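Local coordinates for GTPase activator-like protein (PDB 5HIU), which forms the helical N-terminal part of TSC2, a protein that probably acts as a GTPase activator, at residues S37-A42 against K66-P71; N76-S81 against S112-Y117; E357-I362 against A390-K395. All coordinates share one frame; numbering follows the deposited sequence.

Contact 1: S37-A42 against K66-P71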
loop_
_atom_site.group_PDB
_atom_site.type_symbol
_atom_site.label_atom_id
_atom_site.label_comp_id
_atom_site.label_asym_id
_atom_site.label_seq_id
_atom_site.Cartn_x
_atom_site.Cartn_y
_atom_site.Cartn_z
ATOM N N SER A 37 -10.096 -43.076 -13.431
ATOM C CA SER A 37 -9.944 -42.538 -14.776
ATOM C C SER A 37 -11.310 -42.210 -15.375
ATOM O O SER A 37 -11.428 -41.348 -16.234
ATOM C CB SER A 37 -9.190 -43.511 -15.689
ATOM O OG SER A 37 -10.053 -44.522 -16.209
ATOM N N GLU A 38 -12.336 -42.925 -14.943
ATOM C CA GLU A 38 -13.686 -42.697 -15.444
ATOM C C GLU A 38 -14.208 -41.418 -14.837
ATOM O O GLU A 38 -14.855 -40.628 -15.522
ATOM C CB GLU A 38 -14.613 -43.868 -15.107
ATOM C CG GLU A 38 -14.070 -45.215 -15.558
ATOM C CD GLU A 38 -15.066 -46.354 -15.421
ATOM O OE1 GLU A 38 -15.559 -46.591 -14.297
ATOM O OE2 GLU A 38 -15.332 -47.030 -16.438
ATOM N N ARG A 39 -13.898 -41.223 -13.555
ATOM C CA ARG A 39 -14.308 -40.029 -12.817
ATOM C C ARG A 39 -13.710 -38.781 -13.444
ATOM O O ARG A 39 -14.386 -37.762 -13.566
ATOM C CB ARG A 39 -13.880 -40.114 -11.350
ATOM C CG ARG A 39 -14.408 -41.337 -10.595
ATOM C CD ARG A 39 -13.996 -41.257 -9.138
ATOM N NE ARG A 39 -14.781 -40.230 -8.461
ATOM C CZ ARG A 39 -14.385 -39.540 -7.390
ATOM N NH1 ARG A 39 -13.183 -39.749 -6.854
ATOM N NH2 ARG A 39 -15.198 -38.623 -6.855
ATOM N N VAL A 40 -12.456 -38.881 -13.866
ATOM C CA VAL A 40 -11.770 -37.769 -14.494
ATOM C C VAL A 40 -12.494 -37.359 -15.778
ATOM O O VAL A 40 -12.776 -36.180 -16.016
ATOM C CB VAL A 40 -10.294 -38.115 -14.772
ATOM C CG1 VAL A 40 -9.629 -37.035 -15.614
ATOM C CG2 VAL A 40 -9.547 -38.266 -13.452
ATOM N N LEU A 41 -12.811 -38.339 -16.596
ATOM C CA LEU A 41 -13.511 -38.081 -17.852
ATOM C C LEU A 41 -14.927 -37.526 -17.602
ATOM O O LEU A 41 -15.392 -36.652 -18.319
ATOM C CB LEU A 41 -13.573 -39.366 -18.688
ATOM C CG LEU A 41 -14.212 -39.236 -20.059
ATOM C CD1 LEU A 41 -13.300 -38.436 -20.961
ATOM C CD2 LEU A 41 -14.510 -40.608 -20.656
ATOM N N ALA A 42 -15.605 -38.057 -16.591
ATOM C CA ALA A 42 -16.938 -37.588 -16.219
ATOM C C ALA A 42 -16.862 -36.134 -15.777
ATOM O O ALA A 42 -17.644 -35.278 -16.226
ATOM C CB ALA A 42 -17.496 -38.446 -15.099
ATOM N N LYS A 66 -15.716 -33.458 -5.034
ATOM C CA LYS A 66 -14.837 -32.728 -4.111
ATOM C C LYS A 66 -13.623 -33.494 -3.590
ATOM O O LYS A 66 -12.576 -32.894 -3.329
ATOM C CB LYS A 66 -15.617 -32.136 -2.944
ATOM C CG LYS A 66 -16.353 -33.135 -2.068
ATOM C CD LYS A 66 -17.414 -32.405 -1.258
ATOM C CE LYS A 66 -18.324 -33.339 -0.496
ATOM N NZ LYS A 66 -18.061 -33.261 0.963
ATOM N N ASP A 67 -13.747 -34.811 -3.459
ATOM C CA ASP A 67 -12.620 -35.655 -3.024
ATOM C C ASP A 67 -11.465 -35.686 -4.017
ATOM O O ASP A 67 -10.320 -35.861 -3.610
ATOM C CB ASP A 67 -13.086 -37.082 -2.748
ATOM C CG ASP A 67 -13.538 -37.787 -3.995
ATOM O OD1 ASP A 67 -12.695 -38.377 -4.697
ATOM O OD2 ASP A 67 -14.743 -37.743 -4.294
ATOM N N MET A 68 -11.756 -35.499 -5.306
ATOM C CA MET A 68 -10.729 -35.535 -6.359
ATOM C C MET A 68 -9.708 -34.377 -6.277
ATOM O O MET A 68 -8.644 -34.449 -6.886
ATOM C CB MET A 68 -11.382 -35.527 -7.744
ATOM C CG MET A 68 -12.298 -36.704 -8.005
ATOM S SD MET A 68 -13.212 -36.608 -9.557
ATOM C CE MET A 68 -11.886 -36.954 -10.719
ATOM N N ILE A 69 -10.053 -33.332 -5.526
ATOM C CA ILE A 69 -9.199 -32.175 -5.262
ATOM C C ILE A 69 -8.137 -32.485 -4.228
ATOM O O ILE A 69 -7.202 -31.741 -4.070
ATOM C CB ILE A 69 -10.073 -31.034 -4.712
ATOM C CG1 ILE A 69 -11.067 -30.595 -5.769
ATOM C CG2 ILE A 69 -9.276 -29.834 -4.254
ATOM C CD1 ILE A 69 -10.463 -30.284 -7.103
ATOM N N HIS A 70 -8.280 -33.589 -3.511
ATOM C CA HIS A 70 -7.369 -33.898 -2.424
ATOM C C HIS A 70 -5.956 -33.999 -2.971
ATOM O O HIS A 70 -5.758 -34.532 -4.066
ATOM C CB HIS A 70 -7.793 -35.202 -1.757
ATOM C CG HIS A 70 -7.127 -35.455 -0.444
ATOM N ND1 HIS A 70 -6.244 -36.493 -0.249
ATOM C CD2 HIS A 70 -7.215 -34.808 0.742
ATOM C CE1 HIS A 70 -5.814 -36.478 0.999
ATOM N NE2 HIS A 70 -6.388 -35.465 1.623
ATOM N N PRO A 71 -4.962 -33.490 -2.222
ATOM C CA PRO A 71 -3.598 -33.467 -2.777
ATOM C C PRO A 71 -2.984 -34.842 -3.045
ATOM O O PRO A 71 -2.011 -34.927 -3.793
ATOM C CB PRO A 71 -2.782 -32.719 -1.712
ATOM C CG PRO A 71 -3.776 -32.086 -0.804
ATOM C CD PRO A 71 -5.001 -32.945 -0.853
#
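Arg39 and Asp67 approach from opposite directions and meet end-on, the guanidinium of a helix closing on the carboxylate of a short 3-10 turn. The setting is an alpha-solenoid, a row of helices packed side by side: Arg39 lies near the start of helix 36-52, and Asp67 in the link between helix 59-65 and helix 75-89. Each of two nitrogens takes its own oxygen. Arg39 NH1 donates to Asp67 OD1 at 2.6 Å, almost straight and within the guanidinium plane. Arg39 NH2 donates to Asp67 OD2 at 2.7 Å, somewhat more bent and tilted from that plane. Both oxygens accept on their syn lone pairs, and with the two group planes only 16° apart the bidentate salt bridge is nearly flat. Asp67 can deliver its carboxylate because CG stands between the backbone N and the carbonyl carbon (chi1 67°), which brings the end of the side chain nearer the arginine. The third nitrogen, Arg39 NE, is bonded to the carbonyl of Leu31 in helix 22-33, so the guanidinium is held in its rotation from two quarters.

Met68 comes over one face of the same group. Its CG lies 3.4 Å from Arg39 NH1, displaced toward the rim of the guanidinium, and its SD passes 3.8 Å from Arg39 CZ. The chain runs extended through chi2 and then bends at chi3 (73°), which turns the methyl onto the helix. Asp67 is exposed; Met68 is buried and also touches Leu31 and Ser81. Beside Arg39 CB and the backbone N of Val40, the methyl Met68 CE ends 3.8 Å from Val40 CG2.

Contact 2: N76-S81 against S112-Y117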
loop_
_atom_site.group_PDB
_atom_site.type_symbol
_atom_site.label_atom_id
_atom_site.label_comp_id
_atom_site.label_asym_id
_atom_site.label_seq_id
_atom_site.Cartn_x
_atom_site.Cartn_y
_atom_site.Cartn_z
ATOM N N ASN A 76 -3.865 -34.667 -13.015
ATOM C CA ASN A 76 -4.967 -34.764 -13.973
ATOM C C ASN A 76 -6.319 -34.841 -13.306
ATOM O O ASN A 76 -7.304 -34.346 -13.847
ATOM C CB ASN A 76 -4.796 -35.974 -14.876
ATOM C CG ASN A 76 -4.922 -37.285 -14.127
ATOM O OD1 ASN A 76 -4.595 -37.364 -12.950
ATOM N ND2 ASN A 76 -5.405 -38.317 -14.803
ATOM N N ALA A 77 -6.369 -35.459 -12.133
ATOM C CA ALA A 77 -7.630 -35.632 -11.416
ATOM C C ALA A 77 -7.963 -34.452 -10.519
ATOM O O ALA A 77 -9.133 -34.147 -10.311
ATOM C CB ALA A 77 -7.610 -36.923 -10.597
ATOM N N ARG A 78 -6.954 -33.812 -9.948
ATOM C CA ARG A 78 -7.227 -32.660 -9.113
ATOM C C ARG A 78 -7.663 -31.573 -10.054
ATOM O O ARG A 78 -8.669 -30.927 -9.833
ATOM C CB ARG A 78 -5.995 -32.219 -8.311
ATOM C CG ARG A 78 -5.514 -33.233 -7.287
ATOM C CD ARG A 78 -4.526 -32.643 -6.301
ATOM N NE ARG A 78 -3.543 -31.770 -6.939
ATOM C CZ ARG A 78 -2.487 -32.171 -7.635
ATOM N NH1 ARG A 78 -2.252 -33.464 -7.843
ATOM N NH2 ARG A 78 -1.669 -31.262 -8.163
ATOM N N GLN A 79 -6.900 -31.407 -11.123
ATOM C CA GLN A 79 -7.138 -30.344 -12.071
ATOM C C GLN A 79 -8.518 -30.417 -12.683
ATOM O O GLN A 79 -9.264 -29.444 -12.626
ATOM C CB GLN A 79 -6.038 -30.318 -13.146
ATOM C CG GLN A 79 -4.795 -29.610 -12.615
ATOM C CD GLN A 79 -3.569 -29.725 -13.490
ATOM O OE1 GLN A 79 -3.639 -29.617 -14.714
ATOM N NE2 GLN A 79 -2.425 -29.914 -12.858
ATOM N N ALA A 80 -8.872 -31.559 -13.251
ATOM C CA ALA A 80 -10.175 -31.692 -13.914
ATOM C C ALA A 80 -11.336 -31.485 -12.927
ATOM O O ALA A 80 -12.425 -31.073 -13.316
ATOM C CB ALA A 80 -10.294 -33.045 -14.613
ATOM N N SER A 81 -11.088 -31.784 -11.656
ATOM C CA SER A 81 -12.068 -31.565 -10.597
ATOM C C SER A 81 -12.186 -30.087 -10.229
ATOM O O SER A 81 -13.285 -29.571 -10.063
ATOM C CB SER A 81 -11.692 -32.410 -9.371
ATOM O OG SER A 81 -12.666 -32.329 -8.344
ATOM N N SER A 112 0.073 -27.347 -3.400
ATOM C CA SER A 112 0.716 -26.069 -3.678
ATOM C C SER A 112 0.544 -25.657 -5.136
ATOM O O SER A 112 0.344 -24.492 -5.446
ATOM C CB SER A 112 2.199 -26.159 -3.313
ATOM O OG SER A 112 2.723 -27.450 -3.615
ATOM N N LYS A 113 0.579 -26.635 -6.029
ATOM C CA LYS A 113 0.438 -26.397 -7.462
ATOM C C LYS A 113 -0.955 -25.920 -7.866
ATOM O O LYS A 113 -1.116 -25.366 -8.939
ATOM C CB LYS A 113 0.752 -27.672 -8.236
ATOM C CG LYS A 113 2.156 -28.205 -8.029
ATOM C CD LYS A 113 2.290 -29.601 -8.619
ATOM C CE LYS A 113 2.052 -29.599 -10.124
ATOM N NZ LYS A 113 2.754 -30.736 -10.796
ATOM N N ASP A 114 -1.952 -26.133 -7.008
ATOM C CA ASP A 114 -3.341 -25.792 -7.308
ATOM C C ASP A 114 -3.782 -24.409 -6.814
ATOM O O ASP A 114 -4.944 -24.052 -6.930
ATOM C CB ASP A 114 -4.274 -26.845 -6.710
ATOM C CG ASP A 114 -4.062 -28.220 -7.290
ATOM O OD1 ASP A 114 -3.253 -28.382 -8.222
ATOM O OD2 ASP A 114 -4.716 -29.154 -6.797
ATOM N N PHE A 115 -2.885 -23.609 -6.275
ATOM C CA PHE A 115 -3.326 -22.340 -5.721
ATOM C C PHE A 115 -4.100 -21.470 -6.738
ATOM O O PHE A 115 -5.043 -20.774 -6.373
ATOM C CB PHE A 115 -2.121 -21.589 -5.143
ATOM C CG PHE A 115 -2.480 -20.330 -4.404
ATOM C CD1 PHE A 115 -3.118 -20.388 -3.177
ATOM C CD2 PHE A 115 -2.167 -19.088 -4.934
ATOM C CE1 PHE A 115 -3.431 -19.235 -2.488
ATOM C CE2 PHE A 115 -2.471 -17.934 -4.247
ATOM C CZ PHE A 115 -3.114 -18.005 -3.024
ATOM N N CYS A 116 -3.712 -21.506 -8.003
ATOM C CA CYS A 116 -4.368 -20.680 -9.007
ATOM C C CYS A 116 -5.852 -21.046 -9.032
ATOM O O CYS A 116 -6.715 -20.172 -8.986
ATOM C CB CYS A 116 -3.701 -20.816 -10.379
ATOM S SG CYS A 116 -3.679 -22.493 -11.068
ATOM N N TYR A 117 -6.145 -22.343 -9.020
ATOM C CA TYR A 117 -7.514 -22.815 -8.993
ATOM C C TYR A 117 -8.297 -22.372 -7.746
ATOM O O TYR A 117 -9.469 -21.971 -7.846
ATOM C CB TYR A 117 -7.514 -24.336 -9.100
ATOM C CG TYR A 117 -7.156 -24.862 -10.479
ATOM C CD1 TYR A 117 -7.998 -24.640 -11.561
ATOM C CD2 TYR A 117 -6.000 -25.602 -10.695
ATOM C CE1 TYR A 117 -7.695 -25.113 -12.813
ATOM C CE2 TYR A 117 -5.692 -26.097 -11.963
ATOM C CZ TYR A 117 -6.551 -25.850 -13.013
ATOM O OH TYR A 117 -6.281 -26.322 -14.278
#
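The guanidinium of Arg78 meets the carboxylate of Asp114 at its edge, the two planes 16° apart, while the aliphatic CD of Lys113 approaches the same guanidinium obliquely. Gln79 CG approaches the Tyr117 ring obliquely too, 3.7 Å from Tyr117 CE2, and that ring lies almost parallel to the ring of Trp82, which it also meets.

The arginine grips side-on. Arg78 NE donates to Asp114 OD2 at 2.9 Å, and Arg78 NH2 makes a longer bond of 3.3 Å to Asp114 OD1. Each oxygen is met on its syn side, but the donors stand well out of the carboxylate plane, so the pairing is skewed. The two side chains cross at about a right angle, and a bend at chi3 (-42°) turns the NE/NH2 edge of the Arg78 guanidinium toward Asp114. Gln79 and Tyr117 also cross at about a right angle, the glutamine laying its methylene part beside the phenol.

Here helix 75-89 packs against the start of helix 115-126 and the 3-10 turn leading into it, neighbouring elements of the alpha-solenoid. Asp75, at the start of helix 75-89, forms salt bridges to both Arg78 NH2 and Lys113 NZ, while Arg78 NH1 is bonded to the carbonyl of Asn73. Asp114 OD2 has a second donor, the indole NE1 of Trp82.

Arg78 and Asp114 are both buried, and the charges are met locally: two acidic and two basic side chains alternate, with Arg78 NH2 and Lys113 NZ kept 5.2 Å apart around the shared Asp75. Such surroundings would be expected to keep Asp114 ionised, its OD2 gripped by two N-H donors.

Contact 3: E357-I362 against A390-K395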
loop_
_atom_site.group_PDB
_atom_site.type_symbol
_atom_site.label_atom_id
_atom_site.label_comp_id
_atom_site.label_asym_id
_atom_site.label_seq_id
_atom_site.Cartn_x
_atom_site.Cartn_y
_atom_site.Cartn_z
ATOM N N GLU A 357 16.459 19.061 0.514
ATOM C CA GLU A 357 15.027 18.857 0.834
ATOM C C GLU A 357 14.541 19.803 1.929
ATOM O O GLU A 357 13.566 20.536 1.722
ATOM C CB GLU A 357 14.722 17.397 1.215
ATOM C CG GLU A 357 14.821 16.434 0.046
ATOM C CD GLU A 357 13.960 16.866 -1.143
ATOM O OE1 GLU A 357 12.708 16.646 -1.119
ATOM O OE2 GLU A 357 14.537 17.422 -2.111
ATOM N N ILE A 358 15.224 19.798 3.074
ATOM C CA ILE A 358 14.966 20.793 4.122
ATOM C C ILE A 358 14.667 22.148 3.484
ATOM O O ILE A 358 13.657 22.772 3.785
ATOM C CB ILE A 358 16.162 20.987 5.075
ATOM C CG1 ILE A 358 16.483 19.702 5.858
ATOM C CG2 ILE A 358 15.864 22.123 6.048
ATOM C CD1 ILE A 358 15.556 19.406 7.022
ATOM N N LEU A 359 15.559 22.575 2.600
ATOM C CA LEU A 359 15.405 23.819 1.879
ATOM C C LEU A 359 14.167 23.802 1.000
ATOM O O LEU A 359 13.398 24.762 0.995
ATOM C CB LEU A 359 16.631 24.115 1.000
ATOM C CG LEU A 359 17.950 24.580 1.645
ATOM C CD1 LEU A 359 18.957 25.019 0.579
ATOM C CD2 LEU A 359 17.713 25.713 2.634
ATOM N N ARG A 360 13.977 22.734 0.236
ATOM C CA ARG A 360 12.871 22.696 -0.736
ATOM C C ARG A 360 11.533 22.879 -0.032
ATOM O O ARG A 360 10.646 23.557 -0.537
ATOM C CB ARG A 360 12.910 21.420 -1.612
ATOM C CG ARG A 360 11.600 21.118 -2.354
ATOM C CD ARG A 360 11.728 20.609 -3.785
ATOM N NE ARG A 360 12.623 19.451 -3.886
ATOM C CZ ARG A 360 13.652 19.352 -4.735
ATOM N NH1 ARG A 360 13.924 20.320 -5.615
ATOM N NH2 ARG A 360 14.410 18.261 -4.722
ATOM N N LEU A 361 11.415 22.296 1.148
ATOM C CA LEU A 361 10.243 22.485 2.000
ATOM C C LEU A 361 10.099 23.964 2.334
ATOM O O LEU A 361 9.097 24.598 1.992
ATOM C CB LEU A 361 10.384 21.657 3.290
ATOM C CG LEU A 361 9.136 21.493 4.151
ATOM C CD1 LEU A 361 9.217 20.201 4.935
ATOM C CD2 LEU A 361 8.887 22.668 5.091
ATOM N N ILE A 362 11.140 24.517 2.947
ATOM C CA ILE A 362 11.147 25.919 3.342
ATOM C C ILE A 362 10.846 26.787 2.125
ATOM O O ILE A 362 10.058 27.716 2.205
ATOM C CB ILE A 362 12.472 26.326 4.026
ATOM C CG1 ILE A 362 12.664 25.541 5.340
ATOM C CG2 ILE A 362 12.484 27.819 4.339
ATOM C CD1 ILE A 362 14.031 25.732 5.977
ATOM N N ALA A 390 19.831 28.547 6.969
ATOM C CA ALA A 390 21.258 28.864 6.863
ATOM C C ALA A 390 22.113 27.636 7.111
ATOM O O ALA A 390 23.078 27.386 6.391
ATOM C CB ALA A 390 21.629 29.968 7.843
ATOM N N GLN A 391 21.742 26.863 8.124
ATOM C CA GLN A 391 22.404 25.594 8.391
ATOM C C GLN A 391 22.471 24.700 7.143
ATOM O O GLN A 391 23.463 24.009 6.947
ATOM C CB GLN A 391 21.701 24.864 9.533
ATOM C CG GLN A 391 22.525 23.739 10.131
ATOM C CD GLN A 391 22.389 23.645 11.637
ATOM O OE1 GLN A 391 21.698 24.448 12.260
ATOM N NE2 GLN A 391 23.058 22.665 12.233
ATOM N N CYS A 392 21.439 24.730 6.298
ATOM C CA CYS A 392 21.466 24.006 5.012
ATOM C C CYS A 392 22.429 24.626 4.000
ATOM O O CYS A 392 22.765 23.992 2.997
ATOM C CB CYS A 392 20.073 23.951 4.368
ATOM S SG CYS A 392 18.750 23.494 5.494
ATOM N N ALA A 393 22.822 25.877 4.239
ATOM C CA ALA A 393 23.866 26.538 3.458
ATOM C C ALA A 393 25.263 26.056 3.860
ATOM O O ALA A 393 26.223 26.241 3.108
ATOM C CB ALA A 393 23.758 28.052 3.600
ATOM N N THR A 394 25.370 25.444 5.042
ATOM C CA THR A 394 26.612 24.787 5.464
ATOM C C THR A 394 26.913 23.597 4.560
ATOM O O THR A 394 28.063 23.221 4.371
ATOM C CB THR A 394 26.555 24.255 6.913
ATOM O OG1 THR A 394 25.537 23.252 7.023
ATOM C CG2 THR A 394 26.295 25.372 7.917
ATOM N N LYS A 395 25.870 22.996 4.011
ATOM C CA LYS A 395 26.039 21.913 3.065
ATOM C C LYS A 395 26.054 22.425 1.621
ATOM O O LYS A 395 25.586 21.753 0.716
ATOM C CB LYS A 395 24.947 20.868 3.296
ATOM C CG LYS A 395 24.842 20.408 4.748
ATOM C CD LYS A 395 26.160 19.827 5.224
ATOM C CE LYS A 395 26.122 19.386 6.675
ATOM N NZ LYS A 395 27.449 18.827 7.072
#
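Cys392 pushes its side chain against two successive residues, Ile358 and Leu359, of segment 357-362 on helix 352-366. Its SG stands anti to the carbonyl carbon (chi1 -46°), which swings the sulfur toward Ile358; CB, fixed by the backbone, rests mainly against Leu359. The sulfur meets the isoleucine at the gamma branch: Ile358 CG2 lies 3.2 Å from Cys392 SG, a close approach, with Ile358 CB behind it at 3.6 Å. In Ile358 the two branches part company. CG2 is anti to the backbone N and serves the cysteine, whereas CG1 lies beside that N and leads the delta methyl away.

The contact ties helix 352-366 to segment 390-395, in the last part of helix 383-391 and what follows it; these are packed elements of an alpha-solenoid, and helices 302-322, 336-348 and 423-441 also border them. Ile358 reaches Val346 and Val388, Leu359 touches Val423 and Gln426, and Cys392 touches Ser347 of helix 336-348. All three touching residues are buried.

Leu359 offers its fork to the cysteine. Cys392 CB rests against Leu359 CD2 at 3.4 Å and CG at 3.5 Å, and Cys392 SG also comes within 3.8 Å of Leu359 CD2. Turned from this apolar patch, the exposed Arg360 pairs with Glu357 one helical turn back, through a bent and weak hydrogen bond from Arg360 NH2 to Glu357 OE2.

Contacts 1 and 2 are neighbours, their centres 10 Å apart, and they touch: His70 O lies 3.2 Å from Arg78 CD, and Ile69 CD1 lies 3.3 Å from Ser81 OG. Segment 66-71 thus packs against helix 75-89, which carries the first half of contact 2. Contact 3 lies on the opposite side of the chain's centre, its own centre about 69 Å from that of contact 1 and 59 Å from that of contact 2; nearest atoms are about 51 and 38 Å away. The three follow one another in series along the elongated solenoid, all within the DUF3384 region. The RapGAP domain of TSC2 is a separate part of the full-length protein.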